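Long-range contacts in tyrosine--tRNA ligase (Archaeoglobus fulgidus, PDB 2CYB), which probably catalyses the two-step attachment of tyrosine to tRNA(Tyr), activating the amino acid with ATP before transferring it to the acceptor end of the tRNA: residues A[5-10]-A[22-27]; A[42-47]-A[220-225]; A[231-236]-A[307-312]. All coordinates share one frame; numbering follows the deposited sequence.

Contact 1: residues A[5-10]-A[22-27]; sequences EKLRLI and ELRQLI
Leu-7 is the main bump of this interface: its branched end enters the hollow lined by Leu-23, Arg-24 and Ile-27. The two helices of this helix-strand-helix unit are joined through strand 16-18, at one edge of the Rossmann-fold sheet. The axes of 5-10 and 22-27 run closer to antiparallel than to parallel, at 130°, and approach to 10.9 Å. Leucine and isoleucine suit the buried part, since their branched ends interlock without carrying a polar group inward. The two methyls of Leu-7 divide the work. CD1 dips inward to Leu-23 CG, at 3.7 Å, while CD2 lies over one face of the Arg-24 guanidinium, offset toward its rim and 3.5 Å from NH1. Arginine suits this margin because its flat group covers the methyl while its charge can stay at the surface. Deeper in, Ile-10 fills the floor. A chi1 of -69° sets its CG1 anti to the carbonyl carbon, and Ile-10 CD1 meets Ile-27 CD1 tip to tip at 3.6 Å. Ile-10 and Leu-23 slide past each other in opposite directions, Ile-10 CG2 lying 3.9 Å from Leu-23 CD2. The tightest fit is methyl against methyl, Leu-7 CD1 to Ile-27 CD1, only 3.4 Å.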
loop_
_atom_site.group_PDB
_atom_site.type_symbol
_atom_site.label_atom_id
_atom_site.label_comp_id
_atom_site.label_asym_id
_atom_site.label_seq_id
_atom_site.Cartn_x
_atom_site.Cartn_y
_atom_site.Cartn_z
ATOM N N GLU A 5 -12.072 0.014 -41.263
ATOM C CA GLU A 5 -10.693 -0.405 -41.476
ATOM C C GLU A 5 -9.778 -0.118 -40.288
ATOM O O GLU A 5 -8.806 -0.841 -40.056
ATOM C CB GLU A 5 -10.136 0.245 -42.743
ATOM C CG GLU A 5 -10.107 1.755 -42.719
ATOM C CD GLU A 5 -10.042 2.348 -44.114
ATOM O OE1 GLU A 5 -9.150 1.949 -44.892
ATOM O OE2 GLU A 5 -10.884 3.214 -44.432
ATOM N N LYS A 6 -10.076 0.929 -39.529
ATOM C CA LYS A 6 -9.244 1.228 -38.375
ATOM C C LYS A 6 -9.576 0.258 -37.258
ATOM O O LYS A 6 -8.710 -0.129 -36.476
ATOM C CB LYS A 6 -9.441 2.680 -37.932
ATOM C CG LYS A 6 -8.902 3.658 -38.960
ATOM C CD LYS A 6 -7.516 3.207 -39.426
ATOM C CE LYS A 6 -7.095 3.851 -40.730
ATOM N NZ LYS A 6 -5.791 3.289 -41.174
ATOM N N LEU A 7 -10.834 -0.156 -37.212
ATOM C CA LEU A 7 -11.291 -1.102 -36.211
ATOM C C LEU A 7 -10.609 -2.448 -36.481
ATOM O O LEU A 7 -10.197 -3.143 -35.555
ATOM C CB LEU A 7 -12.812 -1.230 -36.299
ATOM C CG LEU A 7 -13.637 -1.395 -35.020
ATOM C CD1 LEU A 7 -13.174 -0.410 -33.955
ATOM C CD2 LEU A 7 -15.110 -1.171 -35.348
ATOM N N ARG A 8 -10.480 -2.802 -37.758
ATOM C CA ARG A 8 -9.845 -4.062 -38.147
ATOM C C ARG A 8 -8.374 -4.064 -37.741
ATOM O O ARG A 8 -7.862 -5.054 -37.216
ATOM C CB ARG A 8 -9.948 -4.267 -39.664
ATOM C CG ARG A 8 -11.369 -4.260 -40.207
ATOM C CD ARG A 8 -12.077 -5.594 -40.005
ATOM N NE ARG A 8 -11.635 -6.604 -40.966
ATOM C CZ ARG A 8 -11.808 -6.515 -42.283
ATOM N NH1 ARG A 8 -12.416 -5.459 -42.807
ATOM N NH2 ARG A 8 -11.375 -7.485 -43.078
ATOM N N LEU A 9 -7.703 -2.945 -37.996
ATOM C CA LEU A 9 -6.291 -2.790 -37.674
ATOM C C LEU A 9 -6.058 -2.776 -36.162
ATOM O O LEU A 9 -5.130 -3.421 -35.655
ATOM C CB LEU A 9 -5.764 -1.492 -38.293
ATOM C CG LEU A 9 -4.353 -1.035 -37.913
ATOM C CD1 LEU A 9 -3.332 -2.108 -38.275
ATOM C CD2 LEU A 9 -4.042 0.270 -38.626
ATOM N N ILE A 10 -6.905 -2.043 -35.447
ATOM C CA ILE A 10 -6.788 -1.939 -33.996
ATOM C C ILE A 10 -6.954 -3.291 -33.330
ATOM O O ILE A 10 -6.207 -3.641 -32.419
ATOM C CB ILE A 10 -7.850 -0.973 -33.401
ATOM C CG1 ILE A 10 -7.547 0.467 -33.819
ATOM C CG2 ILE A 10 -7.851 -1.075 -31.877
ATOM C CD1 ILE A 10 -8.600 1.461 -33.393
ATOM N N GLU A 22 -17.653 -0.097 -27.137
ATOM C CA GLU A 22 -16.998 1.061 -26.536
ATOM C C GLU A 22 -15.871 1.550 -27.434
ATOM O O GLU A 22 -15.689 2.754 -27.623
ATOM C CB GLU A 22 -16.439 0.705 -25.153
ATOM C CG GLU A 22 -17.484 0.613 -24.049
ATOM C CD GLU A 22 -16.925 0.024 -22.759
ATOM O OE1 GLU A 22 -15.728 0.246 -22.476
ATOM O OE2 GLU A 22 -17.683 -0.648 -22.024
ATOM N N LEU A 23 -15.113 0.608 -27.987
ATOM C CA LEU A 23 -14.006 0.951 -28.869
ATOM C C LEU A 23 -14.535 1.666 -30.109
ATOM O O LEU A 23 -13.963 2.661 -30.555
ATOM C CB LEU A 23 -13.247 -0.317 -29.277
ATOM C CG LEU A 23 -12.185 -0.181 -30.368
ATOM C CD1 LEU A 23 -11.162 0.883 -29.987
ATOM C CD2 LEU A 23 -11.521 -1.531 -30.580
ATOM N N ARG A 24 -15.625 1.148 -30.666
ATOM C CA ARG A 24 -16.219 1.756 -31.852
ATOM C C ARG A 24 -16.684 3.174 -31.532
ATOM O O ARG A 24 -16.239 4.135 -32.160
ATOM C CB ARG A 24 -17.405 0.926 -32.357
ATOM C CG ARG A 24 -18.086 1.523 -33.596
ATOM C CD ARG A 24 -19.356 0.770 -33.978
ATOM N NE ARG A 24 -19.096 -0.505 -34.640
ATOM C CZ ARG A 24 -18.599 -0.627 -35.870
ATOM N NH1 ARG A 24 -18.397 -1.833 -36.389
ATOM N NH2 ARG A 24 -18.304 0.452 -36.581
ATOM N N GLN A 25 -17.568 3.308 -30.549
ATOM C CA GLN A 25 -18.062 4.628 -30.188
ATOM C C GLN A 25 -16.937 5.565 -29.765
ATOM O O GLN A 25 -17.047 6.778 -29.914
ATOM C CB GLN A 25 -19.139 4.529 -29.099
ATOM C CG GLN A 25 -18.847 3.587 -27.957
ATOM C CD GLN A 25 -20.072 3.347 -27.084
ATOM O OE1 GLN A 25 -20.662 4.290 -26.550
ATOM N NE2 GLN A 25 -20.460 2.084 -26.936
ATOM N N LEU A 26 -15.846 5.006 -29.254
ATOM C CA LEU A 26 -14.706 5.822 -28.854
ATOM C C LEU A 26 -14.076 6.447 -30.097
ATOM O O LEU A 26 -13.706 7.621 -30.097
ATOM C CB LEU A 26 -13.663 4.967 -28.121
ATOM C CG LEU A 26 -12.280 5.599 -27.917
ATOM C CD1 LEU A 26 -12.396 6.892 -27.122
ATOM C CD2 LEU A 26 -11.379 4.607 -27.189
ATOM N N ILE A 27 -13.953 5.656 -31.157
ATOM C CA ILE A 27 -13.366 6.139 -32.401
ATOM C C ILE A 27 -14.290 7.180 -33.030
ATOM O O ILE A 27 -13.837 8.091 -33.722
ATOM C CB ILE A 27 -13.143 4.976 -33.392
ATOM C CG1 ILE A 27 -12.240 3.921 -32.745
ATOM C CG2 ILE A 27 -12.504 5.494 -34.672
ATOM C CD1 ILE A 27 -11.979 2.711 -33.611
#

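Contact 2: residues A[42-47]-A[220-225]; sequences SGEIHL and GNYISV
Tyr-222 lies against Glu-44 and His-46 of the HIGH region, the class I synthetase signature, while 220-225 closely follows the KMSKS region. The ring of Tyr-222 can be followed outward. From CB, a chi1 of 63° puts CG in the crowded position between backbone N and carbonyl carbon. Along one side of the ring, CD1 rests 3.8 Å from His-46 CB, and His-46 CD2 sits over a ring face, the two planes being 47° apart. At the tip, OH donates to Glu-44 OE2 at 2.7 Å, reaching the oxygen from above the carboxylate plane although OE2 itself lies in the plane of the ring. A tyrosine suits the place because it joins a flat packing surface to a donor at its far end. The other oxygen, Glu-44 OE1, is 2.9 Å from Ser-224 OG, whose proton may instead serve another acceptor. A phenylalanine in place of Tyr-222 would probably deprive Glu-44 OE2 of this donor and leave the carboxylate held less firmly. The imidazole of His-46 is used differently: as N-cap of helix 47-61 it takes the Gly-48 N-H on ND1. Beneath these side chains the backbones form a single bridge at His-46 and Ser-224. Val-225 N gives a straight bond to Ile-45 O (2.9 Å, 171°), with Val-225 CG2 packed on Ile-45 CB. On the other side of the bridge, Leu-47 lies alongside Ile-223, and Leu-47 N donates to Ile-223 O at 3.2 Å.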
loop_
_atom_site.group_PDB
_atom_site.type_symbol
_atom_site.label_atom_id
_atom_site.label_comp_id
_atom_site.label_asym_id
_atom_site.label_seq_id
_atom_site.Cartn_x
_atom_site.Cartn_y
_atom_site.Cartn_z
ATOM N N SER A 42 12.977 -2.962 -18.009
ATOM C CA SER A 42 13.634 -4.267 -18.031
ATOM C C SER A 42 14.953 -4.226 -18.786
ATOM O O SER A 42 15.039 -3.665 -19.878
ATOM C CB SER A 42 12.717 -5.308 -18.679
ATOM O OG SER A 42 13.384 -6.549 -18.842
ATOM N N GLY A 43 15.984 -4.822 -18.197
ATOM C CA GLY A 43 17.283 -4.843 -18.843
ATOM C C GLY A 43 17.214 -5.524 -20.197
ATOM O O GLY A 43 18.008 -5.237 -21.093
ATOM N N GLU A 44 16.256 -6.431 -20.350
ATOM C CA GLU A 44 16.101 -7.145 -21.606
ATOM C C GLU A 44 14.759 -6.907 -22.260
ATOM O O GLU A 44 13.722 -7.270 -21.711
ATOM C CB GLU A 44 16.267 -8.649 -21.404
ATOM C CG GLU A 44 17.622 -9.084 -20.901
ATOM C CD GLU A 44 17.961 -10.494 -21.343
ATOM O OE1 GLU A 44 18.284 -10.673 -22.535
ATOM O OE2 GLU A 44 17.891 -11.420 -20.505
ATOM N N ILE A 45 14.783 -6.296 -23.437
ATOM C CA ILE A 45 13.563 -6.062 -24.195
ATOM C C ILE A 45 13.480 -7.276 -25.122
ATOM O O ILE A 45 14.444 -7.586 -25.817
ATOM C CB ILE A 45 13.669 -4.769 -25.035
ATOM C CG1 ILE A 45 13.882 -3.560 -24.118
ATOM C CG2 ILE A 45 12.416 -4.582 -25.865
ATOM C CD1 ILE A 45 12.785 -3.363 -23.085
ATOM N N HIS A 46 12.347 -7.972 -25.123
ATOM C CA HIS A 46 12.197 -9.160 -25.959
ATOM C C HIS A 46 10.934 -9.153 -26.820
ATOM O O HIS A 46 10.216 -8.155 -26.883
ATOM C CB HIS A 46 12.225 -10.418 -25.085
ATOM C CG HIS A 46 11.243 -10.398 -23.959
ATOM N ND1 HIS A 46 9.878 -10.426 -24.159
ATOM C CD2 HIS A 46 11.423 -10.354 -22.618
ATOM C CE1 HIS A 46 9.262 -10.403 -22.992
ATOM N NE2 HIS A 46 10.178 -10.359 -22.039
ATOM N N LEU A 47 10.672 -10.270 -27.493
ATOM C CA LEU A 47 9.505 -10.368 -28.361
ATOM C C LEU A 47 8.210 -10.058 -27.632
ATOM O O LEU A 47 7.268 -9.544 -28.236
ATOM C CB LEU A 47 9.422 -11.759 -29.001
ATOM C CG LEU A 47 10.509 -12.042 -30.044
ATOM C CD1 LEU A 47 10.319 -13.436 -30.631
ATOM C CD2 LEU A 47 10.442 -10.996 -31.141
ATOM N N GLY A 220 15.246 -18.808 -20.460
ATOM C CA GLY A 220 15.799 -17.978 -21.514
ATOM C C GLY A 220 15.186 -18.414 -22.829
ATOM O O GLY A 220 15.748 -18.195 -23.902
ATOM N N ASN A 221 14.019 -19.042 -22.729
ATOM C CA ASN A 221 13.287 -19.537 -23.888
ATOM C C ASN A 221 12.573 -18.408 -24.629
ATOM O O ASN A 221 11.379 -18.499 -24.924
ATOM C CB ASN A 221 12.280 -20.601 -23.438
ATOM C CG ASN A 221 11.344 -20.097 -22.356
ATOM O OD1 ASN A 221 11.659 -19.147 -21.639
ATOM N ND2 ASN A 221 10.193 -20.743 -22.221
ATOM N N TYR A 222 13.317 -17.348 -24.923
ATOM C CA TYR A 222 12.778 -16.194 -25.632
ATOM C C TYR A 222 13.899 -15.479 -26.385
ATOM O O TYR A 222 15.080 -15.715 -26.122
ATOM C CB TYR A 222 12.123 -15.231 -24.635
ATOM C CG TYR A 222 13.085 -14.645 -23.625
ATOM C CD1 TYR A 222 13.959 -13.619 -23.980
ATOM C CD2 TYR A 222 13.137 -15.130 -22.317
ATOM C CE1 TYR A 222 14.862 -13.091 -23.063
ATOM C CE2 TYR A 222 14.038 -14.608 -21.390
ATOM C CZ TYR A 222 14.898 -13.589 -21.771
ATOM O OH TYR A 222 15.794 -13.065 -20.866
ATOM N N ILE A 223 13.522 -14.604 -27.311
ATOM C CA ILE A 223 14.487 -13.845 -28.104
ATOM C C ILE A 223 14.521 -12.380 -27.670
ATOM O O ILE A 223 13.485 -11.723 -27.594
ATOM C CB ILE A 223 14.134 -13.911 -29.606
ATOM C CG1 ILE A 223 14.294 -15.350 -30.104
ATOM C CG2 ILE A 223 15.011 -12.947 -30.400
ATOM C CD1 ILE A 223 13.857 -15.563 -31.534
ATOM N N SER A 224 15.718 -11.873 -27.398
ATOM C CA SER A 224 15.887 -10.489 -26.970
ATOM C C SER A 224 16.344 -9.631 -28.135
ATOM O O SER A 224 16.969 -10.132 -29.069
ATOM C CB SER A 224 16.920 -10.416 -25.844
ATOM O OG SER A 224 16.619 -11.355 -24.828
ATOM N N VAL A 225 16.042 -8.338 -28.077
ATOM C CA VAL A 225 16.426 -7.417 -29.149
ATOM C C VAL A 225 17.935 -7.272 -29.245
ATOM O O VAL A 225 18.451 -6.664 -30.183
ATOM C CB VAL A 225 15.842 -6.004 -28.929
ATOM C CG1 VAL A 225 14.325 -6.065 -28.886
ATOM C CG2 VAL A 225 16.407 -5.402 -27.643
#

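Contact 3: residues A[231-236]-A[307-312]; sequences EVERKI and YLNMLL
Val-232 and Asn-309 reach toward each other tip to tip. The amide oxygen of Asn-309 rests against the forked valine, with OD1 3.3 Å from Val-232 CB. Both methyls flank it, chi1 of 171° setting CG1 anti to the backbone N. Val-232 CG1 meets Leu-308 CD2 at 4.1 Å; Val-232 CG2 faces Leu-312, whose branches are doubtfully placed. A short, beta-branched residue suits the place, since its forked end lets both methyls and CB meet the other helix at once. Asparagine suits position 309 because its amide can turn OD1 to the valine while ND2 serves the polar margin. Asn-309 ND2 donates to a water at 2.9 Å, and the same water donates to Glu-233 OE2, also at 2.9 Å, so that one molecule spans two side chains that cross at about a right angle. Glutamate fits here because its chain is long enough to reach the solvent side while its CG stays near ND2. This is helix-helix packing in the largely helical C-terminal part of the class I synthetase chain: the last helix, 297-319, lies on helix 229-237, which follows the loop holding 220-225. The axes of 231-236 and 307-312 are 146° apart in direction, closer to antiparallel than to parallel, and approach to 10.3 Å. A weak hydrogen bond from Asn-309 ND2 to Pro-229 O adds a tie to the start of the shorter helix. Farther out, Ile-236 leans on Ile-251 and Ile-254 of helix 250-263, while Lys-235 forms a salt bridge with Asp-227, on which Val-232 also packs. On the far flank of the longer helix, Tyr-307 OH is hydrogen-bonded to Val-267 N, and its ring meets Phe-263 edge-to-face.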
loop_
_atom_site.group_PDB
_atom_site.type_symbol
_atom_site.label_atom_id
_atom_site.label_comp_id
_atom_site.label_asym_id
_atom_site.label_seq_id
_atom_site.Cartn_x
_atom_site.Cartn_y
_atom_site.Cartn_z
ATOM N N GLU A 231 22.834 -15.967 -32.711
ATOM C CA GLU A 231 22.074 -16.453 -31.565
ATOM C C GLU A 231 20.599 -16.589 -31.932
ATOM O O GLU A 231 19.942 -17.554 -31.538
ATOM C CB GLU A 231 22.248 -15.506 -30.372
ATOM C CG GLU A 231 21.527 -15.956 -29.100
ATOM C CD GLU A 231 22.078 -17.251 -28.516
ATOM O OE1 GLU A 231 21.479 -17.763 -27.543
ATOM O OE2 GLU A 231 23.101 -17.759 -29.020
ATOM N N VAL A 232 20.075 -15.624 -32.682
ATOM C CA VAL A 232 18.678 -15.699 -33.114
ATOM C C VAL A 232 18.478 -16.981 -33.920
ATOM O O VAL A 232 17.509 -17.713 -33.725
ATOM C CB VAL A 232 18.291 -14.502 -34.005
ATOM C CG1 VAL A 232 16.917 -14.726 -34.616
ATOM C CG2 VAL A 232 18.304 -13.218 -33.186
ATOM N N GLU A 233 19.409 -17.252 -34.827
ATOM C CA GLU A 233 19.323 -18.445 -35.658
ATOM C C GLU A 233 19.332 -19.709 -34.823
ATOM O O GLU A 233 18.536 -20.617 -35.057
ATOM C CB GLU A 233 20.474 -18.465 -36.662
ATOM C CG GLU A 233 20.280 -17.509 -37.830
ATOM C CD GLU A 233 21.530 -17.365 -38.676
ATOM O OE1 GLU A 233 22.324 -18.330 -38.727
ATOM O OE2 GLU A 233 21.714 -16.295 -39.296
ATOM N N ARG A 234 20.228 -19.763 -33.841
ATOM C CA ARG A 234 20.328 -20.927 -32.964
ATOM C C ARG A 234 19.043 -21.189 -32.173
ATOM O O ARG A 234 18.565 -22.320 -32.111
ATOM C CB ARG A 234 21.499 -20.754 -31.988
ATOM C CG ARG A 234 21.509 -21.785 -30.880
ATOM C CD ARG A 234 22.575 -21.502 -29.837
ATOM N NE ARG A 234 22.279 -22.203 -28.592
ATOM C CZ ARG A 234 21.293 -21.868 -27.764
ATOM N NH1 ARG A 234 21.086 -22.565 -26.654
ATOM N NH2 ARG A 234 20.524 -20.822 -28.039
ATOM N N LYS A 235 18.493 -20.144 -31.559
ATOM C CA LYS A 235 17.266 -20.277 -30.770
ATOM C C LYS A 235 16.078 -20.728 -31.615
ATOM O O LYS A 235 15.291 -21.572 -31.184
ATOM C CB LYS A 235 16.934 -18.950 -30.078
ATOM C CG LYS A 235 17.909 -18.567 -28.967
ATOM C CD LYS A 235 17.492 -17.254 -28.302
ATOM C CE LYS A 235 18.379 -16.911 -27.112
ATOM N NZ LYS A 235 17.954 -15.635 -26.460
ATOM N N ILE A 236 15.948 -20.165 -32.815
ATOM C CA ILE A 236 14.853 -20.546 -33.705
ATOM C C ILE A 236 15.056 -21.989 -34.160
ATOM O O ILE A 236 14.122 -22.791 -34.152
ATOM C CB ILE A 236 14.777 -19.613 -34.946
ATOM C CG1 ILE A 236 14.353 -18.205 -34.517
ATOM C CG2 ILE A 236 13.771 -20.153 -35.960
ATOM C CD1 ILE A 236 12.980 -18.146 -33.875
ATOM N N TYR A 307 13.855 -12.902 -41.311
ATOM C CA TYR A 307 13.073 -11.686 -41.159
ATOM C C TYR A 307 13.256 -11.069 -39.776
ATOM O O TYR A 307 13.364 -9.847 -39.642
ATOM C CB TYR A 307 11.593 -11.962 -41.417
ATOM C CG TYR A 307 11.241 -11.967 -42.886
ATOM C CD1 TYR A 307 11.472 -13.090 -43.676
ATOM C CD2 TYR A 307 10.703 -10.832 -43.491
ATOM C CE1 TYR A 307 11.173 -13.085 -45.041
ATOM C CE2 TYR A 307 10.403 -10.816 -44.850
ATOM C CZ TYR A 307 10.637 -11.944 -45.617
ATOM O OH TYR A 307 10.326 -11.935 -46.958
ATOM N N LEU A 308 13.291 -11.911 -38.750
ATOM C CA LEU A 308 13.470 -11.409 -37.396
ATOM C C LEU A 308 14.827 -10.719 -37.313
ATOM O O LEU A 308 14.952 -9.657 -36.704
ATOM C CB LEU A 308 13.391 -12.550 -36.377
ATOM C CG LEU A 308 13.360 -12.139 -34.901
ATOM C CD1 LEU A 308 12.248 -11.115 -34.657
ATOM C CD2 LEU A 308 13.132 -13.374 -34.045
ATOM N N ASN A 309 15.843 -11.310 -37.937
ATOM C CA ASN A 309 17.169 -10.701 -37.915
ATOM C C ASN A 309 17.189 -9.368 -38.648
ATOM O O ASN A 309 17.934 -8.463 -38.274
ATOM C CB ASN A 309 18.224 -11.645 -38.501
ATOM C CG ASN A 309 18.783 -12.593 -37.462
ATOM O OD1 ASN A 309 18.945 -12.218 -36.300
ATOM N ND2 ASN A 309 19.093 -13.819 -37.870
ATOM N N MET A 310 16.374 -9.238 -39.689
ATOM C CA MET A 310 16.315 -7.984 -40.427
ATOM C C MET A 310 15.693 -6.937 -39.512
ATOM O O MET A 310 16.133 -5.790 -39.455
ATOM C CB MET A 310 15.462 -8.137 -41.694
ATOM C CG MET A 310 16.098 -9.002 -42.770
ATOM S SD MET A 310 15.217 -8.904 -44.349
ATOM C CE MET A 310 13.918 -10.068 -44.055
ATOM N N LEU A 311 14.672 -7.366 -38.784
ATOM C CA LEU A 311 13.945 -6.512 -37.855
ATOM C C LEU A 311 14.870 -5.967 -36.760
ATOM O O LEU A 311 14.924 -4.757 -36.519
ATOM C CB LEU A 311 12.796 -7.327 -37.245
ATOM C CG LEU A 311 11.529 -6.632 -36.751
ATOM C CD1 LEU A 311 10.437 -7.666 -36.541
ATOM C CD2 LEU A 311 11.814 -5.885 -35.465
ATOM N N LEU A 312 15.600 -6.866 -36.108
ATOM C CA LEU A 312 16.514 -6.489 -35.033
ATOM C C LEU A 312 17.733 -5.728 -35.532
ATOM O O LEU A 312 18.195 -4.790 -34.877
ATOM C CB LEU A 312 16.962 -7.733 -34.266
ATOM C CG LEU A 312 15.945 -8.366 -33.313
ATOM C CD1 LEU A 312 14.659 -8.687 -34.044
ATOM C CD2 LEU A 312 16.542 -9.627 -32.714
HETATM O O HOH W 1 19.024 -15.512 -40.219
#

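In the fold
Contacts 2 and 3 are neighbours, their centres 12 Å apart, and they share packing through Ile-223: its CD1 lies 3.4 Å from Leu-308 CD2 and 3.6 Å from Ile-236 CD1. A probable hydrogen bond, Tyr-222 O to Lys-235 NZ at 2.9 Å, adds a polar tie. Contact 2 lies nearest the bound ligand, with the side chain of His-46 about 9 Å from the tyrosine and that of Tyr-222 about 5 Å from that of Ser-217, a predicted ATP-binding residue. Contact 1 stands apart, across the centre of the chain from contact 2, with centres 30 Å apart; from contact 3 its centre is 33 Å away. In both cases the nearest atoms are about 15 Å apart.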